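Local coordinates for protein EH1AB1 (Metagenome, PDB 6I8F) that probably hydrolyses carboxylic esters, as an alpha/beta-hydrolase-fold ester hydrolase recovered from a lake metagenome, at residues K48-M53 with F105-I110; S77-R82 with I129-R134; L94-Y99 with F162-A167; A143-G148 with G178-V183. All coordinates share one frame; numbering follows the deposited sequence.

Interaction 1. Residues K48-M53 with F105-I110; sequences KAVDKM and FVIGNI
D51 lays its carboxylate against the I107 side chain and the G108 amide, with OD1 3.6 Å from I107 CB and 2.9 Å from G108 N. The amide N-H of G108 reaches OD1 on its syn side, 23° out of the carboxylate plane, in a fairly straight bond. The other oxygen is tied to the same residue through solvent: a water donates to D51 OD2 and to G108 O, so the carboxylate engages both polar backbone atoms of the glycine, one directly and one by way of the water. N109 brings its amide across obliquely, with ND2 3.2 Å from D51 OD2 and the two planes 78° apart. The preceding residue, V50, turns CG1, anti to the backbone N (chi1 176°), to meet I107 CD1 at 3.7 Å; I107 also touches F232 of helix 230-236. G108 has a positive phi, a region that glycine enters readily. The contact fastens helix 43-55, near the N-terminus, to the loop that follows strand 94-100. In alpha/beta hydrolases of the hormone-sensitive lipase type that loop carries the HGGG oxyanion-hole sequence, which here immediately precedes F105, consistent with a helix packed on the loop that follows the oxyanion-hole sequence.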
loop_
_atom_site.group_PDB
_atom_site.type_symbol
_atom_site.label_atom_id
_atom_site.label_comp_id
_atom_site.label_asym_id
_atom_site.label_seq_id
_atom_site.Cartn_x
_atom_site.Cartn_y
_atom_site.Cartn_z
ATOM N N LYS A 48 27.611 -20.942 -0.657
ATOM C CA LYS A 48 27.536 -21.546 0.655
ATOM C C LYS A 48 27.851 -20.505 1.737
ATOM O O LYS A 48 27.181 -20.456 2.777
ATOM C CB LYS A 48 28.494 -22.732 0.730
ATOM C CG LYS A 48 28.205 -23.689 1.870
ATOM C CD LYS A 48 28.704 -25.091 1.609
ATOM C CE LYS A 48 29.032 -25.823 2.891
ATOM N NZ LYS A 48 30.394 -25.481 3.364
ATOM N N ALA A 49 28.850 -19.657 1.464
ATOM C CA ALA A 49 29.306 -18.651 2.400
ATOM C C ALA A 49 28.262 -17.533 2.541
ATOM O O ALA A 49 27.939 -17.130 3.651
ATOM C CB ALA A 49 30.629 -18.092 1.949
ATOM N N VAL A 50 27.771 -17.008 1.410
ATOM C CA VAL A 50 26.867 -15.875 1.435
ATOM C C VAL A 50 25.497 -16.324 1.971
ATOM O O VAL A 50 24.812 -15.537 2.622
ATOM C CB VAL A 50 26.753 -15.178 0.069
ATOM C CG1 VAL A 50 25.726 -14.059 0.097
ATOM C CG2 VAL A 50 28.088 -14.625 -0.399
ATOM N N ASP A 51 25.107 -17.574 1.699
ATOM C CA ASP A 51 23.842 -18.113 2.205
ATOM C C ASP A 51 23.844 -18.098 3.743
ATOM O O ASP A 51 22.844 -17.736 4.340
ATOM C CB ASP A 51 23.531 -19.500 1.638
ATOM C CG ASP A 51 22.997 -19.467 0.209
ATOM O OD1 ASP A 51 22.726 -18.350 -0.297
ATOM O OD2 ASP A 51 22.846 -20.559 -0.382
ATOM N N LYS A 52 24.958 -18.495 4.370
ATOM C CA LYS A 52 25.060 -18.483 5.834
ATOM C C LYS A 52 24.938 -17.046 6.360
ATOM O O LYS A 52 24.318 -16.826 7.361
ATOM C CB LYS A 52 26.375 -19.104 6.313
ATOM C CG LYS A 52 26.396 -20.626 6.307
ATOM C CD LYS A 52 27.802 -21.191 6.352
ATOM C CE LYS A 52 27.947 -22.528 5.654
ATOM N NZ LYS A 52 27.615 -23.650 6.565
ATOM N N MET A 53 25.565 -16.091 5.678
ATOM C CA MET A 53 25.474 -14.688 6.038
ATOM C C MET A 53 24.024 -14.197 5.905
ATOM O O MET A 53 23.561 -13.450 6.745
ATOM C CB MET A 53 26.375 -13.835 5.147
ATOM C CG MET A 53 27.847 -14.118 5.343
ATOM S SD MET A 53 28.819 -13.185 4.140
ATOM C CE MET A 53 28.765 -11.562 4.895
ATOM N N PHE A 105 19.186 -15.433 -8.859
ATOM C CA PHE A 105 19.024 -16.749 -9.483
ATOM C C PHE A 105 20.288 -17.623 -9.304
ATOM O O PHE A 105 20.454 -18.641 -9.992
ATOM C CB PHE A 105 18.642 -16.601 -10.961
ATOM C CG PHE A 105 17.384 -15.809 -11.259
ATOM C CD1 PHE A 105 16.132 -16.349 -11.032
ATOM C CD2 PHE A 105 17.455 -14.542 -11.822
ATOM C CE1 PHE A 105 14.981 -15.628 -11.327
ATOM C CE2 PHE A 105 16.302 -13.812 -12.092
ATOM C CZ PHE A 105 15.063 -14.366 -11.860
ATOM N N VAL A 106 21.158 -17.262 -8.353
ATOM C CA VAL A 106 22.443 -17.969 -8.138
ATOM C C VAL A 106 22.586 -18.413 -6.676
ATOM O O VAL A 106 23.176 -19.462 -6.421
ATOM C CB VAL A 106 23.650 -17.112 -8.575
ATOM C CG1 VAL A 106 24.981 -17.772 -8.234
ATOM C CG2 VAL A 106 23.591 -16.785 -10.059
ATOM N N ILE A 107 22.079 -17.611 -5.729
ATOM C CA ILE A 107 22.166 -17.916 -4.294
ATOM C C ILE A 107 20.775 -17.761 -3.662
ATOM O O ILE A 107 19.790 -17.504 -4.356
ATOM C CB ILE A 107 23.212 -17.012 -3.616
ATOM C CG1 ILE A 107 22.752 -15.550 -3.559
ATOM C CG2 ILE A 107 24.568 -17.161 -4.295
ATOM C CD1 ILE A 107 23.759 -14.620 -2.951
ATOM N N GLY A 108 20.716 -17.900 -2.336
ATOM C CA GLY A 108 19.455 -17.939 -1.607
ATOM C C GLY A 108 18.815 -19.312 -1.684
ATOM O O GLY A 108 19.033 -20.080 -2.630
ATOM N N ASN A 109 17.990 -19.614 -0.683
ATOM C CA ASN A 109 17.238 -20.866 -0.618
ATOM C C ASN A 109 16.120 -20.651 0.407
ATOM O O ASN A 109 15.919 -19.524 0.892
ATOM C CB ASN A 109 18.153 -22.048 -0.260
ATOM C CG ASN A 109 18.951 -21.772 0.995
ATOM O OD1 ASN A 109 18.378 -21.424 2.022
ATOM N ND2 ASN A 109 20.273 -21.838 0.909
ATOM N N ILE A 110 15.424 -21.725 0.773
ATOM C CA ILE A 110 14.338 -21.617 1.735
ATOM C C ILE A 110 14.868 -21.059 3.075
ATOM O O ILE A 110 14.178 -20.252 3.722
ATOM C CB ILE A 110 13.586 -22.956 1.854
ATOM C CG1 ILE A 110 12.832 -23.238 0.546
ATOM C CG2 ILE A 110 12.650 -22.956 3.061
ATOM C CD1 ILE A 110 12.122 -24.578 0.490
HETATM O O HOH W 1 21.565 -21.299 -2.409
#

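Interaction 2. Residues S77-R82 with I129-R134; sequences SEIRFR and ISIDYR. With PEG (di(hydroxyethyl)ether), chain F.
The guanidinium of R80 carries D132 OD2 over one face and meets O1 of the bound di(hydroxyethyl)ether at its edge, in plane. R80 and D132 lie side by side and point the same way, their flat groups only 17° apart, and a salt bridge of 2.6 Å joins R80 NH2 to D132 OD2. A bend at chi3 (-61°) places NE where it donates a weak bond to ether O1. That oxygen in turn donates to D132 O, while ether O4 donates to D132 OD1 at 2.7 Å, so the bound ether spans the backbone and the carboxylate of one aspartate. The strands themselves run antiparallel: R82 and S130 form a hydrogen-bonded pair, with R82 N 3.0 Å from S130 O and S130 N 2.9 Å from R82 O. F81 faces I131 in the adjoining non-hydrogen-bonded pair, and its CB rests 3.8 Å from I129 CG2 and 4.0 Å from I131 CD1. I79 CG2 and I131 CG2 extend this apolar side. R82 forms salt bridges with E111 and D114, and R134 with D147. Strand 78-85 lies between 66-73 and 127-132 in the sheet; the latter is followed on its far side by strand 94-100, and I131 packs on A151 of helix 143-157.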
loop_
_atom_site.group_PDB
_atom_site.type_symbol
_atom_site.label_atom_id
_atom_site.label_comp_id
_atom_site.label_asym_id
_atom_site.label_seq_id
_atom_site.Cartn_x
_atom_site.Cartn_y
_atom_site.Cartn_z
ATOM N N SER A 77 13.582 -31.856 -12.338
ATOM C CA SER A 77 14.131 -32.186 -11.023
ATOM C C SER A 77 13.013 -32.164 -9.981
ATOM O O SER A 77 11.874 -31.811 -10.268
ATOM C CB SER A 77 15.249 -31.244 -10.610
ATOM O OG SER A 77 14.736 -29.999 -10.147
ATOM N N GLU A 78 13.375 -32.546 -8.759
ATOM C CA GLU A 78 12.535 -32.310 -7.609
ATOM C C GLU A 78 12.542 -30.801 -7.330
ATOM O O GLU A 78 13.563 -30.131 -7.504
ATOM C CB GLU A 78 13.033 -33.115 -6.408
ATOM C CG GLU A 78 11.997 -33.246 -5.313
ATOM C CD GLU A 78 12.545 -33.630 -3.953
ATOM O OE1 GLU A 78 13.780 -33.638 -3.786
ATOM O OE2 GLU A 78 11.728 -33.916 -3.060
ATOM N N ILE A 79 11.378 -30.268 -6.960
ATOM C CA ILE A 79 11.289 -28.936 -6.383
ATOM C C ILE A 79 10.799 -29.093 -4.948
ATOM O O ILE A 79 9.760 -29.682 -4.714
ATOM C CB ILE A 79 10.368 -28.019 -7.201
ATOM C CG1 ILE A 79 10.860 -27.874 -8.644
ATOM C CG2 ILE A 79 10.225 -26.664 -6.511
ATOM C CD1 ILE A 79 9.802 -27.344 -9.584
ATOM N N ARG A 80 11.583 -28.565 -4.009
ATOM C CA ARG A 80 11.279 -28.629 -2.612
ATOM C C ARG A 80 10.515 -27.361 -2.217
ATOM O O ARG A 80 10.710 -26.284 -2.787
ATOM C CB ARG A 80 12.575 -28.806 -1.820
ATOM C CG ARG A 80 13.211 -30.178 -2.007
ATOM C CD ARG A 80 14.579 -30.252 -1.355
ATOM N NE ARG A 80 15.498 -29.278 -1.936
ATOM C CZ ARG A 80 16.719 -29.015 -1.481
ATOM N NH1 ARG A 80 17.198 -29.675 -0.439
ATOM N NH2 ARG A 80 17.459 -28.094 -2.073
ATOM N N PHE A 81 9.654 -27.502 -1.215
ATOM C CA PHE A 81 8.899 -26.377 -0.688
ATOM C C PHE A 81 8.891 -26.453 0.841
ATOM O O PHE A 81 9.128 -27.519 1.439
ATOM C CB PHE A 81 7.480 -26.382 -1.252
ATOM C CG PHE A 81 6.710 -27.634 -0.928
ATOM C CD1 PHE A 81 6.094 -27.782 0.307
ATOM C CD2 PHE A 81 6.634 -28.675 -1.839
ATOM C CE1 PHE A 81 5.407 -28.948 0.617
ATOM C CE2 PHE A 81 5.931 -29.832 -1.534
ATOM C CZ PHE A 81 5.325 -29.971 -0.300
ATOM N N ARG A 82 8.591 -25.310 1.462
ATOM C CA ARG A 82 8.319 -25.262 2.879
ATOM C C ARG A 82 7.045 -24.438 3.094
ATOM O O ARG A 82 6.936 -23.323 2.601
ATOM C CB ARG A 82 9.536 -24.715 3.621
ATOM C CG ARG A 82 9.292 -24.508 5.108
ATOM C CD ARG A 82 10.562 -24.145 5.825
ATOM N NE ARG A 82 11.569 -25.187 5.726
ATOM C CZ ARG A 82 12.862 -24.991 5.958
ATOM N NH1 ARG A 82 13.278 -23.838 6.451
ATOM N NH2 ARG A 82 13.738 -25.937 5.668
ATOM N N ILE A 129 4.166 -20.521 1.129
ATOM C CA ILE A 129 4.880 -21.677 0.604
ATOM C C ILE A 129 6.101 -21.167 -0.149
ATOM O O ILE A 129 5.953 -20.635 -1.242
ATOM C CB ILE A 129 3.993 -22.551 -0.296
ATOM C CG1 ILE A 129 2.724 -22.993 0.433
ATOM C CG2 ILE A 129 4.789 -23.745 -0.806
ATOM C CD1 ILE A 129 1.739 -23.747 -0.441
ATOM N N SER A 130 7.279 -21.353 0.466
ATOM C CA SER A 130 8.564 -20.925 -0.078
ATOM C C SER A 130 9.134 -22.019 -0.999
ATOM O O SER A 130 9.103 -23.206 -0.664
ATOM C CB SER A 130 9.507 -20.599 1.047
ATOM O OG SER A 130 10.730 -20.106 0.540
ATOM N N ILE A 131 9.651 -21.613 -2.161
ATOM C CA ILE A 131 10.004 -22.544 -3.218
ATOM C C ILE A 131 11.523 -22.575 -3.383
ATOM O O ILE A 131 12.177 -21.529 -3.467
ATOM C CB ILE A 131 9.313 -22.192 -4.551
ATOM C CG1 ILE A 131 7.785 -22.140 -4.434
ATOM C CG2 ILE A 131 9.766 -23.154 -5.645
ATOM C CD1 ILE A 131 7.144 -23.419 -3.981
ATOM N N ASP A 132 12.044 -23.800 -3.464
ATOM C CA ASP A 132 13.450 -24.070 -3.685
ATOM C C ASP A 132 13.639 -24.414 -5.171
ATOM O O ASP A 132 13.607 -25.568 -5.564
ATOM C CB ASP A 132 13.918 -25.192 -2.758
ATOM C CG ASP A 132 15.401 -25.177 -2.441
ATOM O OD1 ASP A 132 16.123 -24.276 -2.941
ATOM O OD2 ASP A 132 15.825 -26.067 -1.681
ATOM N N TYR A 133 13.771 -23.374 -5.993
ATOM C CA TYR A 133 13.930 -23.523 -7.429
ATOM C C TYR A 133 15.418 -23.734 -7.764
ATOM O O TYR A 133 16.311 -23.285 -7.019
ATOM C CB TYR A 133 13.339 -22.300 -8.126
ATOM C CG TYR A 133 13.911 -20.974 -7.690
ATOM C CD1 TYR A 133 13.287 -20.202 -6.719
ATOM C CD2 TYR A 133 15.061 -20.476 -8.270
ATOM C CE1 TYR A 133 13.796 -18.979 -6.328
ATOM C CE2 TYR A 133 15.587 -19.256 -7.890
ATOM C CZ TYR A 133 14.952 -18.500 -6.920
ATOM O OH TYR A 133 15.478 -17.296 -6.550
ATOM N N ARG A 134 15.679 -24.422 -8.881
ATOM C CA ARG A 134 17.053 -24.637 -9.386
ATOM C C ARG A 134 17.745 -23.298 -9.619
ATOM O O ARG A 134 17.101 -22.348 -10.060
ATOM C CB ARG A 134 17.058 -25.393 -10.717
ATOM C CG ARG A 134 16.768 -26.873 -10.560
ATOM C CD ARG A 134 16.666 -27.585 -11.889
ATOM N NE ARG A 134 15.526 -27.111 -12.649
ATOM C CZ ARG A 134 15.430 -27.169 -13.968
ATOM N NH1 ARG A 134 16.427 -27.680 -14.680
ATOM N NH2 ARG A 134 14.344 -26.709 -14.562
HETATM C C1 PEG F . 16.096 -28.644 -5.251
HETATM O O1 PEG F . 14.872 -27.966 -4.894
HETATM C C2 PEG F . 16.790 -27.928 -6.400
HETATM O O2 PEG F . 17.076 -26.587 -6.000
HETATM C C3 PEG F . 18.382 -26.423 -5.442
HETATM C C4 PEG F . 18.570 -24.993 -4.948
HETATM O O4 PEG F . 18.690 -24.885 -3.507
#

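Interaction 3. Residues L94-Y99 with F162-A167; sequences LPTLIY and FGADAA
L94 O is gripped by two donors that approach from opposite faces of its carbonyl plane: D165 N at 2.9 Å and, from its own strand, T96 OG1 at 2.7 Å. The D165 bond is nearly straight at hydrogen (173°) although its donor stands well above the plane, and A164 CA adds a C-H contact to the same oxygen. L94 N donates to G163 O at 2.9 Å, which completes a parallel bridge between L94 and A164. T96 has OG1 anti to its carbonyl carbon (chi1 -65°), and this hydroxyl oxygen also rests 3.3 Å from A164 CB. It takes a further bond from Q127 NE2, whose amide group thereby joins the same cluster. Past the bridge the chain turns a corner: D165 OD1 accepts from A167 N at 3.0 Å in an Asx turn, while OD2 forms a salt bridge with R168. G163, whose positive phi suits a glycine, leads into the short strand 164-165 ahead of strand 169-174. The contact sets the beginning of strand 94-100 beside the connection from helix 143-157 into the sheet. Its chemistry is mainly polar, with the buried carbonyl of L94 satisfied by backbone and hydroxyl together, so the join depends on directional bonds more than on apolar packing.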
loop_
_atom_site.group_PDB
_atom_site.type_symbol
_atom_site.label_atom_id
_atom_site.label_comp_id
_atom_site.label_asym_id
_atom_site.label_seq_id
_atom_site.Cartn_x
_atom_site.Cartn_y
_atom_site.Cartn_z
ATOM N N LEU A 94 -6.404 -22.049 3.304
ATOM C CA LEU A 94 -6.012 -20.677 3.574
ATOM C C LEU A 94 -5.673 -19.977 2.270
ATOM O O LEU A 94 -5.105 -20.584 1.360
ATOM C CB LEU A 94 -4.796 -20.653 4.502
ATOM C CG LEU A 94 -5.061 -21.061 5.944
ATOM C CD1 LEU A 94 -3.754 -21.173 6.705
ATOM C CD2 LEU A 94 -5.998 -20.070 6.624
ATOM N N PRO A 95 -5.928 -18.656 2.183
ATOM C CA PRO A 95 -5.295 -17.841 1.157
ATOM C C PRO A 95 -3.788 -18.100 1.329
ATOM O O PRO A 95 -3.310 -18.258 2.453
ATOM C CB PRO A 95 -5.704 -16.388 1.442
ATOM C CG PRO A 95 -6.711 -16.460 2.589
ATOM C CD PRO A 95 -6.690 -17.863 3.157
ATOM N N THR A 96 -3.067 -18.187 0.213
ATOM C CA THR A 96 -1.724 -18.752 0.205
ATOM C C THR A 96 -0.823 -17.903 -0.694
ATOM O O THR A 96 -1.194 -17.584 -1.817
ATOM C CB THR A 96 -1.744 -20.216 -0.264
ATOM O OG1 THR A 96 -2.474 -20.991 0.691
ATOM C CG2 THR A 96 -0.357 -20.795 -0.431
ATOM N N LEU A 97 0.362 -17.570 -0.183
ATOM C CA LEU A 97 1.387 -16.881 -0.955
ATOM C C LEU A 97 2.484 -17.879 -1.324
ATOM O O LEU A 97 3.167 -18.400 -0.436
ATOM C CB LEU A 97 1.962 -15.735 -0.120
ATOM C CG LEU A 97 3.217 -15.059 -0.682
ATOM C CD1 LEU A 97 2.954 -14.460 -2.050
ATOM C CD2 LEU A 97 3.720 -13.987 0.270
ATOM N N ILE A 98 2.649 -18.117 -2.629
ATOM C CA ILE A 98 3.798 -18.822 -3.155
ATOM C C ILE A 98 4.951 -17.825 -3.290
ATOM O O ILE A 98 4.871 -16.878 -4.072
ATOM C CB ILE A 98 3.470 -19.522 -4.486
ATOM C CG1 ILE A 98 2.343 -20.537 -4.290
ATOM C CG2 ILE A 98 4.722 -20.156 -5.084
ATOM C CD1 ILE A 98 1.541 -20.822 -5.525
ATOM N N TYR A 99 6.016 -18.078 -2.521
ATOM C CA TYR A 99 7.137 -17.158 -2.344
ATOM C C TYR A 99 8.415 -17.722 -2.977
ATOM O O TYR A 99 8.800 -18.863 -2.733
ATOM C CB TYR A 99 7.388 -16.858 -0.862
ATOM C CG TYR A 99 8.291 -15.667 -0.661
ATOM C CD1 TYR A 99 9.672 -15.807 -0.611
ATOM C CD2 TYR A 99 7.766 -14.388 -0.555
ATOM C CE1 TYR A 99 10.502 -14.706 -0.467
ATOM C CE2 TYR A 99 8.586 -13.279 -0.412
ATOM C CZ TYR A 99 9.958 -13.436 -0.373
ATOM O OH TYR A 99 10.758 -12.338 -0.225
ATOM N N PHE A 162 -2.272 -28.741 -0.711
ATOM C CA PHE A 162 -1.382 -27.794 -0.047
ATOM C C PHE A 162 -2.153 -26.931 0.969
ATOM O O PHE A 162 -1.606 -25.966 1.486
ATOM C CB PHE A 162 -0.680 -26.941 -1.108
ATOM C CG PHE A 162 0.310 -27.704 -1.950
ATOM C CD1 PHE A 162 -0.091 -28.343 -3.113
ATOM C CD2 PHE A 162 1.639 -27.810 -1.561
ATOM C CE1 PHE A 162 0.816 -29.062 -3.872
ATOM C CE2 PHE A 162 2.547 -28.521 -2.330
ATOM C CZ PHE A 162 2.132 -29.153 -3.478
ATOM N N GLY A 163 -3.413 -27.286 1.262
ATOM C CA GLY A 163 -4.249 -26.559 2.217
ATOM C C GLY A 163 -4.477 -25.114 1.793
ATOM O O GLY A 163 -4.565 -24.206 2.647
ATOM N N ALA A 164 -4.589 -24.917 0.476
ATOM C CA ALA A 164 -4.690 -23.623 -0.153
ATOM C C ALA A 164 -6.082 -23.420 -0.747
ATOM O O ALA A 164 -6.633 -24.303 -1.418
ATOM C CB ALA A 164 -3.640 -23.474 -1.224
ATOM N N ASP A 165 -6.607 -22.216 -0.520
ATOM C CA ASP A 165 -7.782 -21.719 -1.194
ATOM C C ASP A 165 -7.381 -21.281 -2.614
ATOM O O ASP A 165 -6.693 -20.270 -2.804
ATOM C CB ASP A 165 -8.411 -20.605 -0.361
ATOM C CG ASP A 165 -9.593 -19.932 -1.022
ATOM O OD1 ASP A 165 -10.019 -20.406 -2.094
ATOM O OD2 ASP A 165 -10.051 -18.911 -0.477
ATOM N N ALA A 166 -7.863 -22.040 -3.604
ATOM C CA ALA A 166 -7.548 -21.895 -5.017
ATOM C C ALA A 166 -8.026 -20.544 -5.561
ATOM O O ALA A 166 -7.521 -20.073 -6.568
ATOM C CB ALA A 166 -8.192 -23.026 -5.775
ATOM N N ALA A 167 -9.023 -19.937 -4.913
ATOM C CA ALA A 167 -9.477 -18.599 -5.291
ATOM C C ALA A 167 -8.533 -17.517 -4.747
ATOM O O ALA A 167 -8.619 -16.371 -5.175
ATOM C CB ALA A 167 -10.887 -18.384 -4.814
#

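Interaction 4. Residues A143-G148 with G178-V183; sequences APIDDG and GAMAAV
Helices 143-148 and 178-183 cross at -58° with their axes 9.7 Å apart, and they come nearest at I145 and M180, whose CA atoms lie 6.0 Å from each other. M180 has the largest share of the contact. Its CG is anti to the backbone N (chi1 -163°), which places CG 4.0 Å from I145 CD1, and a bend at chi3 (-69°) brings CE to P144. SD rests 3.7 Å from G148 CA, and CE reaches P144 O at 3.5 Å and the proline CB at 4.1 Å. G148 has no CB, and the sulfur packs directly on its CA. I145 slides past M180 in the opposite direction, laying CD1 also 4.0 Å from CA of the methionine. Its other branch, CG2, meets V183 CG1 at 3.8 Å, and these two side chains cross at about a right angle. The interface is thus wholly apolar between side chains and buried, with Y236 of helix 230-236 covering P144 and I145, and F105 reaching M180. At the junction of strand 169-174 and helix 176-190 lie G173, S175 and G177, a pattern consistent with the nucleophile elbow of the alpha/beta hydrolase fold, whose helix is here packed against helix 143-157.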
loop_
_atom_site.group_PDB
_atom_site.type_symbol
_atom_site.label_atom_id
_atom_site.label_comp_id
_atom_site.label_asym_id
_atom_site.label_seq_id
_atom_site.Cartn_x
_atom_site.Cartn_y
_atom_site.Cartn_z
ATOM N N ALA A 143 15.977 -22.148 -16.624
ATOM C CA ALA A 143 15.650 -23.222 -15.652
ATOM C C ALA A 143 14.975 -22.658 -14.400
ATOM O O ALA A 143 13.973 -23.194 -13.937
ATOM C CB ALA A 143 16.897 -23.994 -15.289
ATOM N N PRO A 144 15.502 -21.602 -13.753
ATOM C CA PRO A 144 14.882 -21.121 -12.514
ATOM C C PRO A 144 13.435 -20.622 -12.706
ATOM O O PRO A 144 12.554 -20.923 -11.897
ATOM C CB PRO A 144 15.851 -20.023 -12.048
ATOM C CG PRO A 144 17.165 -20.390 -12.724
ATOM C CD PRO A 144 16.742 -20.889 -14.086
ATOM N N ILE A 145 13.205 -19.887 -13.792
ATOM C CA ILE A 145 11.888 -19.383 -14.178
ATOM C C ILE A 145 10.959 -20.571 -14.450
ATOM O O ILE A 145 9.802 -20.541 -14.045
ATOM C CB ILE A 145 12.004 -18.433 -15.394
ATOM C CG1 ILE A 145 12.729 -17.133 -15.038
ATOM C CG2 ILE A 145 10.648 -18.163 -16.053
ATOM C CD1 ILE A 145 12.123 -16.356 -13.909
ATOM N N ASP A 146 11.474 -21.584 -15.158
ATOM C CA ASP A 146 10.719 -22.797 -15.464
ATOM C C ASP A 146 10.205 -23.433 -14.167
ATOM O O ASP A 146 9.039 -23.811 -14.093
ATOM C CB ASP A 146 11.540 -23.808 -16.271
ATOM C CG ASP A 146 11.722 -23.443 -17.742
ATOM O OD1 ASP A 146 11.041 -22.523 -18.222
ATOM O OD2 ASP A 146 12.547 -24.080 -18.393
ATOM N N ASP A 147 11.079 -23.545 -13.161
ATOM C CA ASP A 147 10.716 -24.118 -11.859
ATOM C C ASP A 147 9.669 -23.242 -11.168
ATOM O O ASP A 147 8.734 -23.756 -10.576
ATOM C CB ASP A 147 11.942 -24.291 -10.960
ATOM C CG ASP A 147 12.819 -25.465 -11.354
ATOM O OD1 ASP A 147 13.849 -25.668 -10.694
ATOM O OD2 ASP A 147 12.469 -26.164 -12.332
ATOM N N GLY A 148 9.848 -21.919 -11.232
ATOM C CA GLY A 148 8.917 -20.982 -10.586
ATOM C C GLY A 148 7.507 -21.151 -11.131
ATOM O O GLY A 148 6.527 -21.250 -10.390
ATOM N N GLY A 178 11.182 -11.522 -7.124
ATOM C CA GLY A 178 10.163 -10.578 -7.560
ATOM C C GLY A 178 9.974 -10.665 -9.060
ATOM O O GLY A 178 8.851 -10.724 -9.544
ATOM N N ALA A 179 11.096 -10.715 -9.782
ATOM C CA ALA A 179 11.073 -10.897 -11.220
ATOM C C ALA A 179 10.331 -12.198 -11.531
ATOM O O ALA A 179 9.430 -12.208 -12.362
ATOM C CB ALA A 179 12.476 -10.889 -11.773
ATOM N N MET A 180 10.690 -13.271 -10.817
ATOM C CA MET A 180 10.065 -14.588 -11.004
ATOM C C MET A 180 8.548 -14.468 -10.847
ATOM O O MET A 180 7.799 -14.970 -11.673
ATOM C CB MET A 180 10.584 -15.614 -9.993
ATOM C CG MET A 180 10.279 -17.049 -10.400
ATOM S SD MET A 180 11.224 -18.284 -9.469
ATOM C CE MET A 180 12.886 -18.004 -10.069
ATOM N N ALA A 181 8.111 -13.815 -9.760
ATOM C CA ALA A 181 6.693 -13.652 -9.483
ATOM C C ALA A 181 6.028 -12.895 -10.637
ATOM O O ALA A 181 4.987 -13.303 -11.115
ATOM C CB ALA A 181 6.480 -12.953 -8.158
ATOM N N ALA A 182 6.640 -11.797 -11.086
ATOM C CA ALA A 182 6.045 -11.008 -12.167
ATOM C C ALA A 182 5.896 -11.872 -13.425
ATOM O O ALA A 182 4.867 -11.831 -14.123
ATOM C CB ALA A 182 6.879 -9.783 -12.445
ATOM N N VAL A 183 6.946 -12.640 -13.717
ATOM C CA VAL A 183 7.019 -13.441 -14.935
ATOM C C VAL A 183 5.999 -14.578 -14.866
ATOM O O VAL A 183 5.364 -14.861 -15.870
ATOM C CB VAL A 183 8.450 -13.944 -15.187
ATOM C CG1 VAL A 183 8.500 -15.052 -16.234
ATOM C CG2 VAL A 183 9.359 -12.796 -15.584
#

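Interactions 2 and 3 share the central sheet: strands 127-132 and 94-100 are neighbours there, joined by bonds of I129 with L97 and Y99, and the contact centres lie about 15 Å apart. Interaction 4 packs two helices together, about 12 Å from interaction 2 between centres and linked to it by the R134-D147 salt bridge. F105 ties interaction 1 to interaction 4 by touching M180, P144 and I145, while I110 rests on the strands of interaction 2. Interactions 1 and 3 are farthest apart, about 26 Å between centres. Along the chain, interaction 1 closes before interaction 4 opens, whereas interactions 1, 2 and 3 interleave, as do 3 and 4; interactions 1 and 2 join segments 48-53 and 77-82 to the hydrolase fold.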